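Local coordinates for DUF3218 domain-containing protein (PDB 2IGS) that is of unknown function, although its mainly helical fold and family grouping are consistent with a distant relationship to the lysozyme superfamily, at residues Glu35-Glu40 with Gln104-Ile109; Gly80-Met83 with Arg89-Asn92; Glu171-Leu176 with Tyr203-Thr208. All blocks are in the same frame, centred on the assembly; numbering follows the deposited sequence.

Contact 1: residues Glu35-Glu40 with Gln104-Ile109. With SO4 (sulfate ion), chain U.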
ATOM      1  N   GLU F  35     -35.022  28.371 -15.820  0.70 19.69           N
ATOM      2  CA  GLU F  35     -34.065  29.347 -16.348  0.70 19.71           C
ATOM      3  C   GLU F  35     -32.628  29.156 -15.844  0.70 19.52           C
ATOM      4  O   GLU F  35     -31.694  29.282 -16.633  0.70 19.54           O
ATOM      5  CB  GLU F  35     -34.522  30.797 -16.144  0.70 19.83           C
ATOM      6  CG  GLU F  35     -33.682  31.793 -16.932  0.70 20.28           C
ATOM      7  CD  GLU F  35     -34.338  33.140 -17.129  0.70 22.23           C
ATOM      8  OE1 GLU F  35     -34.882  33.687 -16.154  0.70 22.85           O
ATOM      9  OE2 GLU F  35     -34.294  33.666 -18.270  0.70 24.28           O
ATOM     10  N   ALA F  36     -32.455  28.880 -14.551  1.00 19.19           N
ATOM     11  CA  ALA F  36     -31.108  28.714 -13.989  1.00 19.04           C
ATOM     12  C   ALA F  36     -30.328  27.585 -14.644  1.00 19.14           C
ATOM     13  O   ALA F  36     -29.196  27.794 -15.061  1.00 18.54           O
ATOM     14  CB  ALA F  36     -31.152  28.535 -12.458  1.00 19.06           C
ATOM     15  N   GLN F  37     -30.954  26.407 -14.741  1.00 19.20           N
ATOM     16  CA  GLN F  37     -30.357  25.236 -15.378  1.00 19.70           C
ATOM     17  C   GLN F  37     -30.087  25.425 -16.872  1.00 19.81           C
ATOM     18  O   GLN F  37     -29.076  24.942 -17.390  1.00 19.28           O
ATOM     19  CB  GLN F  37     -31.211  23.978 -15.159  1.00 19.58           C
ATOM     20  CG  GLN F  37     -31.387  23.573 -13.693  1.00 20.61           C
ATOM     21  CD  GLN F  37     -32.689  24.071 -13.078  1.00 21.77           C
ATOM     22  OE1 GLN F  37     -33.115  25.204 -13.316  1.00 21.41           O
ATOM     23  NE2 GLN F  37     -33.319  23.222 -12.270  1.00 22.59           N
ATOM     24  N   THR F  38     -30.980  26.138 -17.550  1.00 20.08           N
ATOM     25  CA  THR F  38     -30.856  26.389 -18.994  1.00 20.58           C
ATOM     26  C   THR F  38     -29.674  27.320 -19.338  1.00 20.79           C
ATOM     27  O   THR F  38     -28.886  27.004 -20.237  1.00 20.64           O
ATOM     28  CB  THR F  38     -32.174  26.930 -19.582  1.00 20.58           C
ATOM     29  OG1 THR F  38     -33.226  25.996 -19.307  1.00 21.75           O
ATOM     30  CG2 THR F  38     -32.060  27.107 -21.074  1.00 19.93           C
ATOM     31  N   ILE F  39     -29.553  28.444 -18.621  1.00 20.29           N
ATOM     32  CA  ILE F  39     -28.387  29.327 -18.773  1.00 20.21           C
ATOM     33  C   ILE F  39     -27.084  28.559 -18.479  1.00 20.21           C
ATOM     34  O   ILE F  39     -26.136  28.607 -19.280  1.00 19.71           O
ATOM     35  CB  ILE F  39     -28.456  30.613 -17.874  1.00 20.53           C
ATOM     36  CG1 ILE F  39     -29.713  31.451 -18.159  1.00 20.34           C
ATOM     37  CG2 ILE F  39     -27.217  31.470 -18.085  1.00 21.17           C
ATOM     38  CD1 ILE F  39     -30.230  32.267 -16.950  1.00 20.18           C
ATOM     39  N   GLU F  40     -27.054  27.854 -17.338  1.00 19.52           N
ATOM     40  CA  GLU F  40     -25.877  27.114 -16.905  1.00 19.33           C
ATOM     41  C   GLU F  40     -25.454  26.022 -17.896  1.00 18.34           C
ATOM     42  O   GLU F  40     -24.277  25.897 -18.213  1.00 18.94           O
ATOM     43  CB  GLU F  40     -26.065  26.521 -15.495  1.00 19.13           C
ATOM     44  CG  GLU F  40     -24.786  25.885 -14.973  1.00 20.29           C
ATOM     45  CD  GLU F  40     -24.880  25.360 -13.556  1.00 20.20           C
ATOM     46  OE1 GLU F  40     -25.923  25.554 -12.911  1.00 20.82           O
ATOM     47  OE2 GLU F  40     -23.906  24.721 -13.099  1.00 19.77           O
ATOM     48  N   GLN F 104     -33.185  18.323 -15.406  1.00 26.22           N
ATOM     49  CA  GLN F 104     -33.073  17.100 -14.616  1.00 26.23           C
ATOM     50  C   GLN F 104     -31.682  16.475 -14.715  1.00 25.40           C
ATOM     51  O   GLN F 104     -31.110  16.066 -13.694  1.00 25.24           O
ATOM     52  CB  GLN F 104     -34.164  16.090 -15.017  1.00 26.41           C
ATOM     53  CG  GLN F 104     -35.584  16.526 -14.611  1.00 27.40           C
ATOM     54  CD  GLN F 104     -36.707  15.718 -15.273  1.00 28.24           C
ATOM     55  OE1 GLN F 104     -36.509  15.062 -16.304  1.00 32.22           O
ATOM     56  NE2 GLN F 104     -37.905  15.780 -14.681  1.00 28.15           N
ATOM     57  N   ASN F 105     -31.133  16.421 -15.926  1.00 24.38           N
ATOM     58  CA  ASN F 105     -29.814  15.825 -16.123  1.00 24.01           C
ATOM     59  C   ASN F 105     -28.699  16.624 -15.452  1.00 24.33           C
ATOM     60  O   ASN F 105     -27.859  16.053 -14.747  1.00 24.23           O
ATOM     61  CB  ASN F 105     -29.547  15.497 -17.598  1.00 23.34           C
ATOM     62  CG  ASN F 105     -30.393  14.295 -18.084  1.00 23.72           C
ATOM     63  OD1 ASN F 105     -30.617  13.340 -17.328  1.00 22.01           O
ATOM     64  ND2 ASN F 105     -30.878  14.351 -19.332  1.00 19.72           N
ATOM     65  N   LEU F 106     -28.747  17.943 -15.630  1.00 24.36           N
ATOM     66  CA  LEU F 106     -27.843  18.880 -14.973  1.00 24.96           C
ATOM     67  C   LEU F 106     -27.876  18.818 -13.453  1.00 25.42           C
ATOM     68  O   LEU F 106     -26.813  18.911 -12.803  1.00 26.45           O
ATOM     69  CB  LEU F 106     -28.145  20.303 -15.429  1.00 25.16           C
ATOM     70  CG  LEU F 106     -27.055  21.391 -15.535  1.00 26.62           C
ATOM     71  CD1 LEU F 106     -27.425  22.654 -14.774  1.00 23.79           C
ATOM     72  CD2 LEU F 106     -25.608  20.941 -15.250  1.00 24.79           C
ATOM     73  N   ASP F 107     -29.066  18.682 -12.870  1.00 24.88           N
ATOM     74  CA  ASP F 107     -29.144  18.581 -11.414  1.00 24.98           C
ATOM     75  C   ASP F 107     -28.600  17.242 -10.896  1.00 24.31           C
ATOM     76  O   ASP F 107     -27.986  17.194  -9.829  1.00 24.04           O
ATOM     77  CB  ASP F 107     -30.556  18.906 -10.906  1.00 25.46           C
ATOM     78  CG  ASP F 107     -30.915  20.382 -11.092  1.00 27.20           C
ATOM     79  OD1 ASP F 107     -29.988  21.228 -11.212  1.00 30.85           O
ATOM     80  OD2 ASP F 107     -32.118  20.705 -11.128  1.00 29.78           O
ATOM     81  N   ARG F 108     -28.838  16.168 -11.651  0.50 23.99           N
ATOM     82  CA  ARG F 108     -28.218  14.864 -11.390  0.50 23.97           C
ATOM     83  C   ARG F 108     -26.696  14.971 -11.387  0.50 23.72           C
ATOM     84  O   ARG F 108     -26.043  14.506 -10.457  0.50 23.83           O
ATOM     85  CB  ARG F 108     -28.671  13.813 -12.414  0.50 23.89           C
ATOM     86  CG  ARG F 108     -29.532  12.669 -11.850  0.50 24.61           C
ATOM     87  CD  ARG F 108     -29.996  11.703 -12.960  0.50 24.39           C
ATOM     88  NE  ARG F 108     -29.606  10.304 -12.723  0.50 24.76           N
ATOM     89  CZ  ARG F 108     -29.623   9.338 -13.646  0.50 24.40           C
ATOM     90  NH1 ARG F 108     -29.241   8.111 -13.329  0.50 25.02           N
ATOM     91  NH2 ARG F 108     -30.011   9.587 -14.891  0.50 24.91           N
ATOM     92  N   ILE F 109     -26.142  15.604 -12.418  1.00 23.83           N
ATOM     93  CA  ILE F 109     -24.682  15.750 -12.555  1.00 23.65           C
ATOM     94  C   ILE F 109     -24.075  16.571 -11.396  1.00 24.09           C
ATOM     95  O   ILE F 109     -23.051  16.195 -10.831  1.00 23.90           O
ATOM     96  CB  ILE F 109     -24.331  16.347 -13.940  1.00 23.77           C
ATOM     97  CG1 ILE F 109     -24.514  15.283 -15.020  1.00 22.69           C
ATOM     98  CG2 ILE F 109     -22.930  16.913 -13.968  1.00 24.17           C
ATOM     99  CD1 ILE F 109     -24.522  15.826 -16.453  1.00 21.61           C
TER
HETATM  100  S   SO4 U2013     -27.820   9.115  -9.791  1.00 88.51           S
HETATM  101  O1  SO4 U2013     -28.705   8.859  -8.654  1.00 88.74           O
HETATM  102  O2  SO4 U2013     -27.806  10.555 -10.054  1.00 88.12           O
HETATM  103  O3  SO4 U2013     -26.468   8.639  -9.465  1.00 88.27           O
HETATM  104  O4  SO4 U2013     -28.330   8.394 -10.960  1.00 88.23           O
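The amide of Gln37 and the carboxylate of Asp107 are joined by one nearly in-plane hydrogen bond, bridging two helices of the bundle that cross almost perpendicularly (segment axes 79° apart, 9.9 Å at closest approach). Gln37 NE2 donates to Asp107 OD2 on its syn side at 3.0 Å, with an N-H...O angle of 161°. The acceptor lies close to the amide plane. The bend about chi2 (97°) brings the Gln37 amide within bonding distance of Asp107, whose OD1 sits 3.7 Å from Gln37 CG. The Arg108 guanidinium, on helix 87-113 but facing elsewhere, has a sulfate at its edge with the sulfur in its plane; because this side chain was modelled in two conformers, that ion contact is tentative.

Beside the polar pair, Leu106 CD1 fits against the turn of helix 35-48, 3.8 Å from Gln37 O and 4.0 Å from Gln37 CB. The extended Glu40 chain runs at a slant across Leu106 CD1. The carboxylate of Glu40 is satisfied elsewhere, OE2 by the hydroxyl of Tyr117 and OE1 by Lys110, so its closest approach here, Glu40 OE1 to Leu106 CD1 at 3.8 Å, is a van der Waals touch.

Contact 2: residues Gly80-Met83 with Arg89-Asn92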
ATOM      1  N   GLY F  80     -39.674  29.675 -34.879  1.00 29.44           N
ATOM      2  CA  GLY F  80     -40.663  30.738 -34.967  1.00 29.71           C
ATOM      3  C   GLY F  80     -41.679  30.457 -36.065  1.00 30.54           C
ATOM      4  O   GLY F  80     -42.896  30.600 -35.850  1.00 30.36           O
ATOM      5  N   PHE F  81     -41.185  30.043 -37.239  1.00 30.89           N
ATOM      6  CA  PHE F  81     -42.052  29.721 -38.375  1.00 30.93           C
ATOM      7  C   PHE F  81     -42.897  28.465 -38.148  1.00 30.78           C
ATOM      8  O   PHE F  81     -44.073  28.438 -38.508  1.00 30.80           O
ATOM      9  CB  PHE F  81     -41.247  29.595 -39.683  1.00 31.60           C
ATOM     10  CG  PHE F  81     -40.883  30.918 -40.309  1.00 33.00           C
ATOM     11  CD1 PHE F  81     -41.757  31.553 -41.187  1.00 34.88           C
ATOM     12  CD2 PHE F  81     -39.673  31.532 -40.024  1.00 34.65           C
ATOM     13  CE1 PHE F  81     -41.425  32.779 -41.765  1.00 35.41           C
ATOM     14  CE2 PHE F  81     -39.338  32.765 -40.599  1.00 35.22           C
ATOM     15  CZ  PHE F  81     -40.212  33.384 -41.465  1.00 33.86           C
ATOM     16  N   ARG F  82     -42.305  27.433 -37.553  1.00 30.69           N
ATOM     17  CA  ARG F  82     -42.997  26.152 -37.368  1.00 30.73           C
ATOM     18  C   ARG F  82     -44.002  26.168 -36.196  1.00 30.62           C
ATOM     19  O   ARG F  82     -44.875  25.302 -36.112  1.00 30.39           O
ATOM     20  CB  ARG F  82     -41.995  24.993 -37.232  1.00 30.71           C
ATOM     21  CG  ARG F  82     -41.153  24.724 -38.491  1.00 31.41           C
ATOM     22  CD  ARG F  82     -40.634  23.273 -38.546  1.00 30.88           C
ATOM     23  NE  ARG F  82     -39.844  22.965 -37.376  1.00 32.00           N
ATOM     24  CZ  ARG F  82     -40.103  22.031 -36.455  1.00 30.89           C
ATOM     25  NH1 ARG F  82     -41.136  21.213 -36.550  1.00 28.12           N
ATOM     26  NH2 ARG F  82     -39.270  21.913 -35.430  1.00 29.57           N
HETATM   27  N   MSE F  83     -43.847  27.146 -35.300  1.00 30.70           N
HETATM   28  CA  MSE F  83     -44.787  27.416 -34.209  1.00 30.56           C
HETATM   29  C   MSE F  83     -46.211  27.684 -34.699  1.00 29.99           C
HETATM   30  O   MSE F  83     -47.168  27.379 -33.979  1.00 29.78           O
HETATM   31  CB  MSE F  83     -44.309  28.607 -33.355  1.00 31.04           C
HETATM   32  CG  MSE F  83     -43.295  28.262 -32.262  1.00 32.52           C
HETATM   33 SE   MSE F  83     -44.161  27.494 -30.691  0.50 37.35          SE
HETATM   34  CE  MSE F  83     -44.826  25.867 -31.447  1.00 35.50           C
ATOM     35  N   ARG F  89     -46.019  19.535 -31.978  1.00 26.93           N
ATOM     36  CA  ARG F  89     -44.708  18.853 -32.030  1.00 26.72           C
ATOM     37  C   ARG F  89     -43.584  19.715 -31.479  1.00 26.87           C
ATOM     38  O   ARG F  89     -42.767  19.259 -30.666  1.00 27.34           O
ATOM     39  CB  ARG F  89     -44.366  18.427 -33.470  1.00 26.80           C
ATOM     40  CG  ARG F  89     -43.366  17.279 -33.537  1.00 26.78           C
ATOM     41  CD  ARG F  89     -42.956  16.852 -34.943  1.00 26.22           C
ATOM     42  NE  ARG F  89     -42.130  15.642 -34.849  1.00 26.75           N
ATOM     43  CZ  ARG F  89     -40.833  15.616 -34.506  1.00 26.80           C
ATOM     44  NH1 ARG F  89     -40.157  16.740 -34.246  1.00 23.67           N
ATOM     45  NH2 ARG F  89     -40.203  14.452 -34.423  1.00 25.22           N
ATOM     46  N   VAL F  90     -43.539  20.961 -31.940  1.00 27.05           N
ATOM     47  CA  VAL F  90     -42.527  21.911 -31.508  1.00 27.06           C
ATOM     48  C   VAL F  90     -42.542  21.984 -29.979  1.00 27.21           C
ATOM     49  O   VAL F  90     -41.504  21.880 -29.342  1.00 26.86           O
ATOM     50  CB  VAL F  90     -42.731  23.301 -32.153  1.00 27.21           C
ATOM     51  CG1 VAL F  90     -41.887  24.346 -31.457  1.00 27.14           C
ATOM     52  CG2 VAL F  90     -42.425  23.264 -33.671  1.00 26.08           C
ATOM     53  N   CYS F  91     -43.730  22.085 -29.400  1.00 27.25           N
ATOM     54  CA  CYS F  91     -43.864  22.218 -27.954  1.00 27.91           C
ATOM     55  C   CYS F  91     -43.623  20.940 -27.159  1.00 27.44           C
ATOM     56  O   CYS F  91     -42.794  20.922 -26.251  1.00 26.89           O
ATOM     57  CB  CYS F  91     -45.230  22.786 -27.619  1.00 28.04           C
ATOM     58  SG  CYS F  91     -45.361  24.473 -28.219  1.00 31.53           S
ATOM     59  N   ASN F  92     -44.349  19.883 -27.526  1.00 27.52           N
ATOM     60  CA  ASN F  92     -44.402  18.657 -26.743  1.00 27.41           C
ATOM     61  C   ASN F  92     -43.486  17.537 -27.218  1.00 27.22           C
ATOM     62  O   ASN F  92     -43.360  16.522 -26.540  1.00 27.23           O
ATOM     63  CB  ASN F  92     -45.851  18.163 -26.653  1.00 27.71           C
ATOM     64  CG  ASN F  92     -46.803  19.239 -26.144  1.00 28.72           C
ATOM     65  OD1 ASN F  92     -46.424  20.104 -25.346  1.00 29.53           O
ATOM     66  ND2 ASN F  92     -48.047  19.196 -26.614  1.00 31.00           N
TER
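Val90 meets Arg82 with one methyl and Met83 with the other, across a tight turn between two consecutive helices, 63-82 and 87-113. The nearest pair of CA atoms, Met83 and Val90, is 6.5 Å apart.

The apolar part centres on Met83, modelled as selenomethionine. Bends at chi2 (-79°) and chi3 (65°) curl its chain until the terminal methyl reaches the second helix: Met83 CE lies 3.3 Å from Val90 CG1, tighter than a usual carbon contact and therefore doubtful in detail. The same methyl, Met83 CE, is 3.6 Å from Cys91 SG. That sulfur is covalently committed, since Cys91 forms a disulfide with Cys27 that brings the helix 12-27 to this corner.

The second kind of contact sets a methyl against a flat cation. Val90 CG2 sits over one face of the Arg82 guanidinium, 3.5 Å above its plane and displaced toward the rim.

Charge pairing lies beyond the two segments. Arg82 uses NH2 for Glu94 and NH1 for Glu86, while Arg89 NH1 also pairs with Glu94. The shared carboxylate probably eases the proximity of the two cations, whose closest ends, Arg82 NH1 and Arg89 NH1, are 5.1 Å apart.

Contact 3: residues Glu171-Leu176 with Tyr203-Thr208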
ATOM      1  N   GLU F 171     -37.047  12.872 -28.027  0.50 23.30           N
ATOM      2  CA  GLU F 171     -37.204  11.931 -29.140  0.50 23.47           C
ATOM      3  C   GLU F 171     -36.191  12.117 -30.272  0.50 23.73           C
ATOM      4  O   GLU F 171     -35.514  11.164 -30.673  0.50 23.75           O
ATOM      5  CB  GLU F 171     -38.624  12.025 -29.719  0.50 23.16           C
ATOM      6  CG  GLU F 171     -39.711  11.389 -28.858  0.50 23.54           C
ATOM      7  CD  GLU F 171     -41.131  11.661 -29.367  0.50 23.35           C
ATOM      8  OE1 GLU F 171     -41.340  11.701 -30.601  0.50 22.35           O
ATOM      9  OE2 GLU F 171     -42.037  11.830 -28.521  0.50 22.43           O
ATOM     10  N   ASP F 172     -36.099  13.346 -30.774  1.00 23.85           N
ATOM     11  CA  ASP F 172     -35.330  13.649 -32.003  1.00 24.08           C
ATOM     12  C   ASP F 172     -33.813  13.451 -31.865  1.00 24.05           C
ATOM     13  O   ASP F 172     -33.152  13.040 -32.816  1.00 23.63           O
ATOM     14  CB  ASP F 172     -35.643  15.058 -32.509  1.00 24.10           C
ATOM     15  CG  ASP F 172     -37.037  15.168 -33.112  1.00 25.44           C
ATOM     16  OD1 ASP F 172     -37.566  16.297 -33.174  1.00 26.01           O
ATOM     17  OD2 ASP F 172     -37.604  14.132 -33.535  1.00 27.26           O
ATOM     18  N   ILE F 173     -33.283  13.739 -30.679  1.00 24.01           N
ATOM     19  CA  ILE F 173     -31.882  13.461 -30.353  1.00 24.34           C
ATOM     20  C   ILE F 173     -31.651  11.960 -30.175  1.00 24.56           C
ATOM     21  O   ILE F 173     -30.672  11.400 -30.676  1.00 25.12           O
ATOM     22  CB  ILE F 173     -31.403  14.273 -29.110  1.00 23.91           C
ATOM     23  CG1 ILE F 173     -31.773  15.756 -29.266  1.00 23.66           C
ATOM     24  CG2 ILE F 173     -29.890  14.125 -28.924  1.00 25.02           C
ATOM     25  CD1 ILE F 173     -31.259  16.651 -28.163  1.00 24.49           C
ATOM     26  N   LYS F 174     -32.567  11.309 -29.473  1.00 25.35           N
ATOM     27  CA  LYS F 174     -32.567   9.845 -29.350  1.00 26.27           C
ATOM     28  C   LYS F 174     -32.574   9.141 -30.733  1.00 26.20           C
ATOM     29  O   LYS F 174     -31.843   8.176 -30.948  1.00 26.24           O
ATOM     30  CB  LYS F 174     -33.753   9.387 -28.477  1.00 26.28           C
ATOM     31  CG  LYS F 174     -33.442   8.218 -27.562  1.00 26.36           C
ATOM     32  CD  LYS F 174     -34.701   7.643 -26.917  1.00 27.62           C
ATOM     33  CE  LYS F 174     -34.467   6.230 -26.296  1.00 29.90           C
ATOM     34  NZ  LYS F 174     -33.542   6.205 -25.077  1.00 30.41           N
ATOM     35  N   ALA F 175     -33.374   9.650 -31.669  1.00 26.14           N
ATOM     36  CA  ALA F 175     -33.470   9.090 -33.019  1.00 26.44           C
ATOM     37  C   ALA F 175     -32.219   9.332 -33.877  1.00 26.65           C
ATOM     38  O   ALA F 175     -31.856   8.499 -34.725  1.00 27.10           O
ATOM     39  CB  ALA F 175     -34.717   9.635 -33.732  1.00 26.10           C
ATOM     40  N   LEU F 176     -31.584  10.479 -33.662  1.00 26.22           N
ATOM     41  CA  LEU F 176     -30.380  10.887 -34.391  1.00 26.08           C
ATOM     42  C   LEU F 176     -29.143  10.107 -33.971  1.00 25.52           C
ATOM     43  O   LEU F 176     -28.301   9.765 -34.790  1.00 25.90           O
ATOM     44  CB  LEU F 176     -30.127  12.382 -34.154  1.00 25.87           C
ATOM     45  CG  LEU F 176     -28.877  13.042 -34.744  1.00 26.55           C
ATOM     46  CD1 LEU F 176     -29.015  13.321 -36.243  1.00 26.37           C
ATOM     47  CD2 LEU F 176     -28.610  14.306 -33.984  1.00 25.31           C
ATOM     48  N   TYR F 203     -25.337  23.265 -31.278  1.00 20.00           N
ATOM     49  CA  TYR F 203     -24.683  23.614 -30.026  1.00 19.09           C
ATOM     50  C   TYR F 203     -25.585  23.237 -28.864  1.00 19.70           C
ATOM     51  O   TYR F 203     -25.173  22.561 -27.929  1.00 19.99           O
ATOM     52  CB  TYR F 203     -24.410  25.132 -30.050  1.00 19.28           C
ATOM     53  CG  TYR F 203     -23.861  25.764 -28.789  1.00 17.54           C
ATOM     54  CD1 TYR F 203     -24.682  26.015 -27.685  1.00 18.53           C
ATOM     55  CD2 TYR F 203     -22.544  26.186 -28.729  1.00 15.58           C
ATOM     56  CE1 TYR F 203     -24.163  26.650 -26.528  1.00 19.04           C
ATOM     57  CE2 TYR F 203     -22.032  26.823 -27.601  1.00 14.12           C
ATOM     58  CZ  TYR F 203     -22.835  27.043 -26.507  1.00 16.30           C
ATOM     59  OH  TYR F 203     -22.310  27.666 -25.395  1.00 17.01           O
ATOM     60  N   THR F 204     -26.834  23.665 -28.976  1.00 19.78           N
ATOM     61  CA  THR F 204     -27.871  23.504 -27.980  1.00 20.03           C
ATOM     62  C   THR F 204     -28.282  22.026 -27.733  1.00 20.06           C
ATOM     63  O   THR F 204     -28.461  21.596 -26.581  1.00 19.94           O
ATOM     64  CB  THR F 204     -29.019  24.410 -28.449  1.00 19.94           C
ATOM     65  OG1 THR F 204     -29.466  25.281 -27.411  1.00 23.27           O
ATOM     66  CG2 THR F 204     -30.134  23.699 -29.143  1.00 16.92           C
ATOM     67  N   THR F 205     -28.394  21.245 -28.809  1.00 20.59           N
ATOM     68  CA  THR F 205     -28.801  19.829 -28.726  1.00 21.09           C
ATOM     69  C   THR F 205     -27.628  18.883 -28.405  1.00 20.95           C
ATOM     70  O   THR F 205     -27.831  17.809 -27.825  1.00 21.01           O
ATOM     71  CB  THR F 205     -29.456  19.341 -30.020  1.00 20.90           C
ATOM     72  OG1 THR F 205     -28.623  19.715 -31.120  1.00 23.28           O
ATOM     73  CG2 THR F 205     -30.886  19.923 -30.207  1.00 21.60           C
ATOM     74  N   ALA F 206     -26.422  19.265 -28.821  1.00 20.54           N
ATOM     75  CA  ALA F 206     -25.167  18.620 -28.365  1.00 19.73           C
ATOM     76  C   ALA F 206     -25.009  18.734 -26.846  1.00 20.02           C
ATOM     77  O   ALA F 206     -24.571  17.789 -26.201  1.00 20.27           O
ATOM     78  CB  ALA F 206     -23.977  19.229 -29.045  1.00 18.30           C
ATOM     79  N   VAL F 207     -25.347  19.893 -26.273  1.00 19.73           N
ATOM     80  CA  VAL F 207     -25.256  20.042 -24.820  1.00 19.24           C
ATOM     81  C   VAL F 207     -26.333  19.185 -24.127  1.00 19.64           C
ATOM     82  O   VAL F 207     -26.070  18.615 -23.078  1.00 20.24           O
ATOM     83  CB  VAL F 207     -25.328  21.519 -24.351  1.00 18.97           C
ATOM     84  CG1 VAL F 207     -25.494  21.582 -22.835  1.00 19.42           C
ATOM     85  CG2 VAL F 207     -24.105  22.347 -24.818  1.00 16.73           C
ATOM     86  N   THR F 208     -27.525  19.089 -24.729  1.00 19.63           N
ATOM     87  CA  THR F 208     -28.606  18.202 -24.244  1.00 19.64           C
ATOM     88  C   THR F 208     -28.133  16.732 -24.171  1.00 19.93           C
ATOM     89  O   THR F 208     -28.355  16.054 -23.167  1.00 19.87           O
ATOM     90  CB  THR F 208     -29.891  18.314 -25.112  1.00 19.47           C
ATOM     91  OG1 THR F 208     -30.213  19.692 -25.313  1.00 19.29           O
ATOM     92  CG2 THR F 208     -31.088  17.629 -24.469  1.00 19.20           C
TER
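A buried helix-helix contact near the centre of the chain joins the short helix 171-177 to the first turns of helix 203-216, part of the helical bundle. The nearest CA atoms, those of Ile173 and Thr205, are 7.3 Å apart. Across it a single side-chain end does the touching: CD1 of Ile173 enters between Thr205 and Thr208, which lie three residues apart on one face of their helix. The Ile173 chain is straight beyond CG1 (chi2 -175°), which carries CD1 to its full extension toward the partner helix. There Ile173 CD1 is 3.7 Å from Thr205 CB, and the carbonyl oxygen Thr205 O is 3.6 Å from the same CD1. On the other threonine, Thr208 CB lies 3.7 Å and Thr208 CG2 3.8 Å from Ile173 CD1.

Both hydroxyls are engaged on their own side. A chi1 of 49° tucks Thr205 OG1 between its backbone N and carbonyl carbon, where it bonds to the N of Arg202, just before the helix, in the manner of one half of a capping box. Thr208 OG1 donates to Thr204 O at 2.9 Å, with a C=O...O angle of 136°. The backbone N of Thr208 reaches that same Thr204 O from the opposite face of the carbonyl plane, at a longer 3.3 Å. Trp42 NE1, from helix 35-48, supplies a third donor to this oxygen.

No hydrogen bond spans the two segments. The threonine hydroxyls are turned to partners on helix 203-216 or at its start; apart from the backbone oxygen Thr205 O, the threonines offer CB and CG2 to Ile173, so the contact rests on van der Waals packing.

From the N terminus the chain passes helix 12-27 and enters helix 35-48, whose first turns belong to contact 1; that contact closes after 63 intervening residues, when the latter part of helix 87-113 comes back to them. Contact 2 is nested within this loop, closing the short link between helices 63-82 and 87-113. Helix 87-113 serves both, near its start in contact 2 and farther along in contact 1, their centres about 23 Å apart. Contact 3 follows in series and closes over helix 190-200. A salt bridge ties it to contact 2, Arg89 NH2 to Asp172 OD2 at 2.8 Å, linking helix 171-177 to helix 87-113. Contacts 1 and 3 do not touch, nearest atoms lying about 5 Å apart.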